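Side-chain contacts in glutamate racemase (Escherichia coli, PDB 2JFN), which belongs to the aspartate, glutamate and hydantoin racemase family and has an alpha/beta fold in which helices pack against two beta sheets: residues A[67-70]-A[71-75]; A[88-92]-A[93-97]; A[235-239]-A[240-244]. All coordinates share one frame; numbering follows the deposited sequence.

Contact 1: A[67-70]-A[71-75]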
# COMPACT_ATOMS: atom_id res chain seq x y z
N PHE A 67 7.84 -1.20 17.22
CA PHE A 67 6.41 -1.02 17.44
C PHE A 67 5.63 -1.57 16.25
O PHE A 67 4.70 -2.35 16.42
CB PHE A 67 6.06 0.46 17.62
CG PHE A 67 4.59 0.74 17.47
CD1 PHE A 67 3.69 0.40 18.48
CD2 PHE A 67 4.09 1.26 16.28
CE1 PHE A 67 2.32 0.58 18.31
CE2 PHE A 67 2.71 1.44 16.10
CZ PHE A 67 1.83 1.09 17.12
N ILE A 68 6.02 -1.15 15.05
CA ILE A 68 5.36 -1.57 13.82
C ILE A 68 5.20 -3.09 13.69
O ILE A 68 4.11 -3.59 13.40
CB ILE A 68 6.10 -1.04 12.56
CG1 ILE A 68 6.00 0.49 12.52
CG2 ILE A 68 5.49 -1.64 11.29
CD1 ILE A 68 6.60 1.12 11.27
N VAL A 69 6.29 -3.83 13.90
CA VAL A 69 6.23 -5.29 13.79
C VAL A 69 5.20 -5.86 14.75
O VAL A 69 4.34 -6.65 14.35
CB VAL A 69 7.61 -5.93 14.08
CG1 VAL A 69 7.49 -7.46 14.03
CG2 VAL A 69 8.63 -5.45 13.05
N GLU A 70 5.27 -5.47 16.02
CA GLU A 70 4.35 -5.96 17.04
C GLU A 70 2.90 -5.59 16.73
O GLU A 70 1.98 -6.40 16.90
CB GLU A 70 4.71 -5.40 18.43
CG GLU A 70 6.05 -5.87 19.01
CD GLU A 70 6.15 -7.39 19.14
OE1 GLU A 70 5.15 -8.03 19.53
OE2 GLU A 70 7.24 -7.94 18.86
N ARG A 71 2.71 -4.36 16.28
CA ARG A 71 1.39 -3.85 15.95
C ARG A 71 0.73 -4.60 14.80
O ARG A 71 -0.41 -5.02 14.91
CB ARG A 71 1.47 -2.35 15.62
CG ARG A 71 0.14 -1.69 15.30
CD ARG A 71 -0.82 -1.70 16.49
NE ARG A 71 -2.02 -0.92 16.19
CZ ARG A 71 -3.09 -0.86 16.97
NH1 ARG A 71 -3.13 -1.54 18.11
NH2 ARG A 71 -4.14 -0.13 16.60
N VAL A 72 1.46 -4.77 13.70
CA VAL A 72 0.90 -5.46 12.54
C VAL A 72 0.61 -6.93 12.87
O VAL A 72 -0.40 -7.48 12.43
CB VAL A 72 1.84 -5.36 11.32
CG1 VAL A 72 1.23 -6.09 10.14
CG2 VAL A 72 2.05 -3.88 10.97
N VAL A 73 1.49 -7.56 13.64
CA VAL A 73 1.27 -8.95 14.04
C VAL A 73 -0.01 -9.02 14.90
O VAL A 73 -0.81 -9.94 14.76
CB VAL A 73 2.47 -9.51 14.84
CG1 VAL A 73 2.09 -10.84 15.50
CG2 VAL A 73 3.66 -9.73 13.91
N ALA A 74 -0.20 -8.05 15.79
CA ALA A 74 -1.39 -8.04 16.65
C ALA A 74 -2.66 -7.82 15.82
O ALA A 74 -3.69 -8.44 16.08
CB ALA A 74 -1.27 -6.95 17.72
N ILE A 75 -2.61 -6.93 14.84
CA ILE A 75 -3.79 -6.69 14.02
C ILE A 75 -4.16 -7.93 13.19
O ILE A 75 -5.33 -8.29 13.11
CB ILE A 75 -3.59 -5.46 13.10
CG1 ILE A 75 -3.54 -4.18 13.95
CG2 ILE A 75 -4.73 -5.38 12.08
CD1 ILE A 75 -3.17 -2.91 13.19

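Contact 2: A[88-92]-A[93-97]. With GLU (glutamic acid), chain B.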
# COMPACT_ATOMS: atom_id res chain seq x y z
N ALA A 88 -3.04 -13.10 3.42
CA ALA A 88 -3.01 -11.72 3.88
C ALA A 88 -1.99 -10.91 3.09
O ALA A 88 -0.89 -11.38 2.79
CB ALA A 88 -2.68 -11.66 5.36
N VAL A 89 -2.36 -9.68 2.76
CA VAL A 89 -1.48 -8.78 2.03
C VAL A 89 -1.15 -7.56 2.87
O VAL A 89 -2.05 -6.86 3.34
CB VAL A 89 -2.15 -8.27 0.73
CG1 VAL A 89 -1.17 -7.39 -0.04
CG2 VAL A 89 -2.64 -9.44 -0.11
N VAL A 90 0.14 -7.33 3.09
CA VAL A 90 0.57 -6.17 3.84
C VAL A 90 0.78 -5.12 2.76
O VAL A 90 1.89 -4.92 2.28
CB VAL A 90 1.90 -6.45 4.58
CG1 VAL A 90 2.32 -5.23 5.38
CG2 VAL A 90 1.73 -7.66 5.51
N ALA A 91 -0.32 -4.48 2.34
CA ALA A 91 -0.29 -3.47 1.28
C ALA A 91 0.14 -2.14 1.87
O ALA A 91 -0.57 -1.14 1.78
CB ALA A 91 -1.67 -3.35 0.65
N CYS A 92 1.33 -2.16 2.46
CA CYS A 92 1.90 -1.01 3.14
C CYS A 92 3.43 -1.14 3.11
O CYS A 92 3.98 -2.05 3.71
CB CYS A 92 1.39 -1.04 4.59
SG CYS A 92 2.10 0.13 5.73
N ASN A 93 4.10 -0.22 2.41
CA ASN A 93 5.56 -0.26 2.32
C ASN A 93 6.28 -0.08 3.65
O ASN A 93 7.26 -0.78 3.94
CB ASN A 93 6.07 0.81 1.34
CG ASN A 93 5.64 0.55 -0.09
OD1 ASN A 93 4.50 0.82 -0.46
ND2 ASN A 93 6.56 0.02 -0.89
N THR A 94 5.79 0.85 4.47
CA THR A 94 6.40 1.10 5.77
C THR A 94 6.23 -0.05 6.75
O THR A 94 6.80 -0.04 7.84
CB THR A 94 5.82 2.38 6.43
OG1 THR A 94 4.39 2.30 6.45
CG2 THR A 94 6.24 3.61 5.64
N ALA A 95 5.45 -1.06 6.38
CA ALA A 95 5.24 -2.20 7.26
C ALA A 95 5.75 -3.51 6.68
O ALA A 95 6.28 -4.34 7.41
CB ALA A 95 3.75 -2.34 7.61
N SER A 96 5.59 -3.68 5.38
CA SER A 96 6.01 -4.92 4.72
C SER A 96 7.37 -5.44 5.15
O SER A 96 7.45 -6.39 5.92
CB SER A 96 5.99 -4.76 3.20
OG SER A 96 4.72 -5.09 2.68
N THR A 97 8.42 -4.81 4.65
CA THR A 97 9.77 -5.24 4.97
C THR A 97 9.95 -5.77 6.40
O THR A 97 10.10 -6.98 6.61
CB THR A 97 10.77 -4.10 4.74
OG1 THR A 97 10.52 -3.04 5.67
CG2 THR A 97 10.62 -3.56 3.33
N GLU B . 0.36 3.05 2.71
CA GLU B . 1.61 3.69 3.15
C GLU B . 2.77 2.76 2.82
O GLU B . 2.75 2.08 1.73
CB GLU B . 1.55 3.95 4.67
CG GLU B . 2.05 5.37 4.99
CD GLU B . 2.28 5.54 6.48
OE1 GLU B . 3.18 6.28 6.88
OE2 GLU B . 1.57 4.95 7.31
OXT GLU B . 3.76 2.67 3.61

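Contact 3: A[235-239]-A[240-244]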
# COMPACT_ATOMS: atom_id res chain seq x y z
N THR A 235 -0.95 -12.81 -5.61
CA THR A 235 -2.05 -13.26 -4.76
C THR A 235 -2.77 -14.43 -5.41
O THR A 235 -3.06 -15.45 -4.76
CB THR A 235 -3.05 -12.10 -4.50
OG1 THR A 235 -2.41 -11.10 -3.71
CG2 THR A 235 -4.30 -12.60 -3.76
N ALA A 236 -3.06 -14.30 -6.70
CA ALA A 236 -3.72 -15.37 -7.45
C ALA A 236 -2.86 -16.63 -7.46
O ALA A 236 -3.38 -17.74 -7.37
CB ALA A 236 -4.01 -14.91 -8.87
N TRP A 237 -1.54 -16.46 -7.56
CA TRP A 237 -0.65 -17.62 -7.57
C TRP A 237 -0.65 -18.33 -6.22
O TRP A 237 -0.66 -19.56 -6.15
CB TRP A 237 0.78 -17.20 -7.92
CG TRP A 237 1.70 -18.37 -8.18
CD1 TRP A 237 1.81 -19.08 -9.34
CD2 TRP A 237 2.60 -18.98 -7.25
NE1 TRP A 237 2.73 -20.09 -9.19
CE2 TRP A 237 3.23 -20.06 -7.92
CE3 TRP A 237 2.94 -18.73 -5.91
CZ2 TRP A 237 4.18 -20.88 -7.30
CZ3 TRP A 237 3.88 -19.55 -5.29
CH2 TRP A 237 4.49 -20.61 -5.99
N LEU A 238 -0.63 -17.55 -5.14
CA LEU A 238 -0.61 -18.12 -3.80
C LEU A 238 -1.93 -18.79 -3.44
O LEU A 238 -1.95 -19.80 -2.74
CB LEU A 238 -0.28 -17.03 -2.77
CG LEU A 238 1.14 -16.48 -2.85
CD1 LEU A 238 1.30 -15.30 -1.92
CD2 LEU A 238 2.13 -17.58 -2.50
N LEU A 239 -3.03 -18.23 -3.93
CA LEU A 239 -4.33 -18.82 -3.64
C LEU A 239 -4.42 -20.16 -4.36
O LEU A 239 -5.24 -21.01 -4.01
CB LEU A 239 -5.45 -17.89 -4.11
CG LEU A 239 -5.63 -16.61 -3.28
CD1 LEU A 239 -6.68 -15.72 -3.93
CD2 LEU A 239 -6.03 -16.97 -1.85
N GLU A 240 -3.56 -20.36 -5.35
CA GLU A 240 -3.55 -21.59 -6.13
C GLU A 240 -2.56 -22.62 -5.63
O GLU A 240 -2.85 -23.82 -5.65
CB GLU A 240 -3.25 -21.29 -7.60
CG GLU A 240 -4.34 -20.53 -8.33
CD GLU A 240 -5.69 -21.23 -8.24
OE1 GLU A 240 -5.76 -22.43 -8.58
OE2 GLU A 240 -6.68 -20.57 -7.83
N HIS A 241 -1.40 -22.18 -5.17
CA HIS A 241 -0.37 -23.11 -4.74
C HIS A 241 0.00 -23.13 -3.25
O HIS A 241 0.85 -23.94 -2.85
CB HIS A 241 0.90 -22.86 -5.57
CG HIS A 241 0.68 -22.95 -7.05
ND1 HIS A 241 1.67 -22.66 -7.96
CD2 HIS A 241 -0.42 -23.28 -7.77
CE1 HIS A 241 1.19 -22.80 -9.19
NE2 HIS A 241 -0.08 -23.18 -9.10
N GLU A 242 -0.61 -22.29 -2.42
CA GLU A 242 -0.24 -22.27 -1.00
C GLU A 242 -1.33 -21.99 0.04
O GLU A 242 -1.22 -22.45 1.17
CB GLU A 242 0.89 -21.27 -0.77
CG GLU A 242 2.23 -21.69 -1.34
CD GLU A 242 3.29 -20.63 -1.13
OE1 GLU A 242 3.36 -20.05 -0.02
OE2 GLU A 242 4.07 -20.38 -2.08
N ALA A 243 -2.35 -21.24 -0.34
CA ALA A 243 -3.41 -20.87 0.60
C ALA A 243 -4.26 -22.03 1.13
O ALA A 243 -4.71 -22.89 0.38
CB ALA A 243 -4.32 -19.83 -0.03
N PRO A 244 -4.48 -22.06 2.46
CA PRO A 244 -5.29 -23.11 3.07
C PRO A 244 -6.76 -22.86 2.72
O PRO A 244 -7.12 -21.74 2.34
CB PRO A 244 -5.00 -22.96 4.56
CG PRO A 244 -4.77 -21.47 4.69
CD PRO A 244 -3.90 -21.17 3.49
O HOH W 1 -6.26 -17.92 -7.84

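Contact 1: A[67-70]-A[71-75]
Phe-67 and Arg-71, one turn apart on helix 65-82, form a local i to i+4 CH-pi contact on a helix of the alpha/beta fold, packed against strand 21-28 and helix 93-106. The two side chains run alongside each other in the same direction. Arg-71 CB stands over one face of the phenyl ring, 4.1 Å from the Phe-67 ring centroid and displaced toward the rim, while Arg-71 CG approaches Phe-67 CZ to 3.7 Å. Phe-67 reaches this position because its CG lies anti to the backbone N (chi1 164°), which carries the ring forward along the helix. It is therefore the aliphatic stem of Arg-71 that the ring supports. The guanidinium lies beyond it and is claimed elsewhere: NE forms a salt bridge with Asp-54 and NH1 another with the terminal carboxylate of Gly-285, so that the chain terminus is tied to this helix.

A second i to i+4 pair uses branched aliphatic groups. Ile-68 CG2 meets Val-72 CG2 at 4.1 Å, the two side chains again lying side by side. Val-72 also rests on Phe-27 of strand 21-28, and Ile-68 on Ser-99 of helix 93-106. Val-69 and Val-73 make a looser version of the same step, and they touch Ala-102 and Leu-103 of that neighbouring helix. The worked example thus shows how the residues of one helix divide among separate neighbours while their spacing comes from the backbone. Regular helical hydrogen bonds hold the four pairs in step, from Arg-71 N to Phe-67 O at 2.8 Å to Ala-74 N to Glu-70 O at 3.0 Å. Between them, Val-72 N donates to Ile-68 O at 2.9 Å with a nearly straight N-H...O angle of 172°.

Contact 2: A[88-92]-A[93-97]
Cys-92, Asn-93 and Thr-94 belong to the pocket that holds glutamic acid, at the turn where strand 87-90 gives way to helix 93-106. Cys-92 SG touches Thr-94 OG1 at 3.2 Å and also packs against the Ala-95 methyl group, so the sulfur lies against the first turn that follows it. One carboxylate of the ligand is gripped by three donors from two consecutive residues. Asn-93 N donates to ligand O at 2.8 Å, and Thr-94 N to ligand OXT at 2.9 Å with an N-H...O angle of 168°. The third donor is the hydroxyl Thr-94 OG1, also 2.9 Å from OXT. With chi1 at 53°, the threonine hydroxyl sits between its own backbone N and carbonyl carbon, close enough to that N for the two to converge on one oxygen. Both amides lie near the start of helix 93-106, whose dipole would probably add some attraction for the carboxylate.

The turn itself is closed by Cys-92 O, which accepts two backbone bonds. Ser-96 N donates to Cys-92 O at 2.8 Å, whereas Ala-95 N reaches the same Cys-92 O at 3.2 Å from above the carbonyl plane. Val-90 CG1 packs on Ala-95 CB at 3.9 Å, and Ser-96 OG is hydrogen-bonded to Val-114 N, just past strand 111-112. Two successive inverse gamma turns, centred on Val-90 and Ala-91, bend the chain as it leaves the strand. The ligand is also hydrogen-bonded by Asp-28, at the end of strand 21-28, and by Ser-29, Tyr-60 and His-206. A ligand carboxylate met by backbone amides where a strand passes into a helix is an arrangement characteristic of sites at strand ends in alpha/beta folds, here within the beta-alpha-beta unit 87-90, 93-106 and 111-112.

Contact 3: A[235-239]-A[240-244]
The Trp-237 indole carries the ring of His-241 on one face and a carboxylate oxygen of Glu-242 at its edge. The histidine turns an edge toward the indole in a T-shaped pair: the centroids of its ring and the five-membered indole ring are 4.1 Å apart, with the planes at 68°. His-241 CB stands almost squarely over the six-membered ring of Trp-237, 4.2 Å from its centroid, adding a CH-pi contact. A trans chi1 (-170°) sets the indole beside the tryptophan's own carbonyl carbon, within range of the residues one turn on. At the rim, Glu-242 OE2 comes within 3.3 Å of Trp-237 CZ3, its carboxylate nearly perpendicular to the indole, and also touches Leu-238 CD2.

The backbone is finishing a helix. Leu-238 O accepts from both Glu-242 N and Ala-243 N, each at 2.8 Å, and the two donors arrive from opposite faces of the carbonyl plane. A water donates to both Ala-236 O and Glu-240 OE2, bridging main chain and carboxylate. Leu-239 CD2 lies 3.8 Å from Ala-243 CB. Toward the interior, Leu-238 and Leu-239 press on Leu-87 of strand 87-90, while Ala-236 touches Leu-43 of helix 33-43.

In the fold
Contact 2 is the buried member of the set and the one that grips glutamic acid; contact 1 is partly buried, and contact 3 lies at the surface. Contacts 1 and 2 pack together directly, with Ile-68 CD1 meeting Thr-94 O at 3.6 Å, and their elements, helix 65-82 and strand 87-90, follow each other in the chain. Contact 3 reaches strand 87-90 from helix 228-241, through Thr-235 against Val-89, but does not touch contact 1. The chemistry follows the setting: a phenyl ring on an arginine stem and aliphatic steps, with the guanidinium salt-bridged outside 67-75; backbone amides turned to a ligand in 88-97; and aromatic, carboxylate and water contacts at the helix end in 235-244.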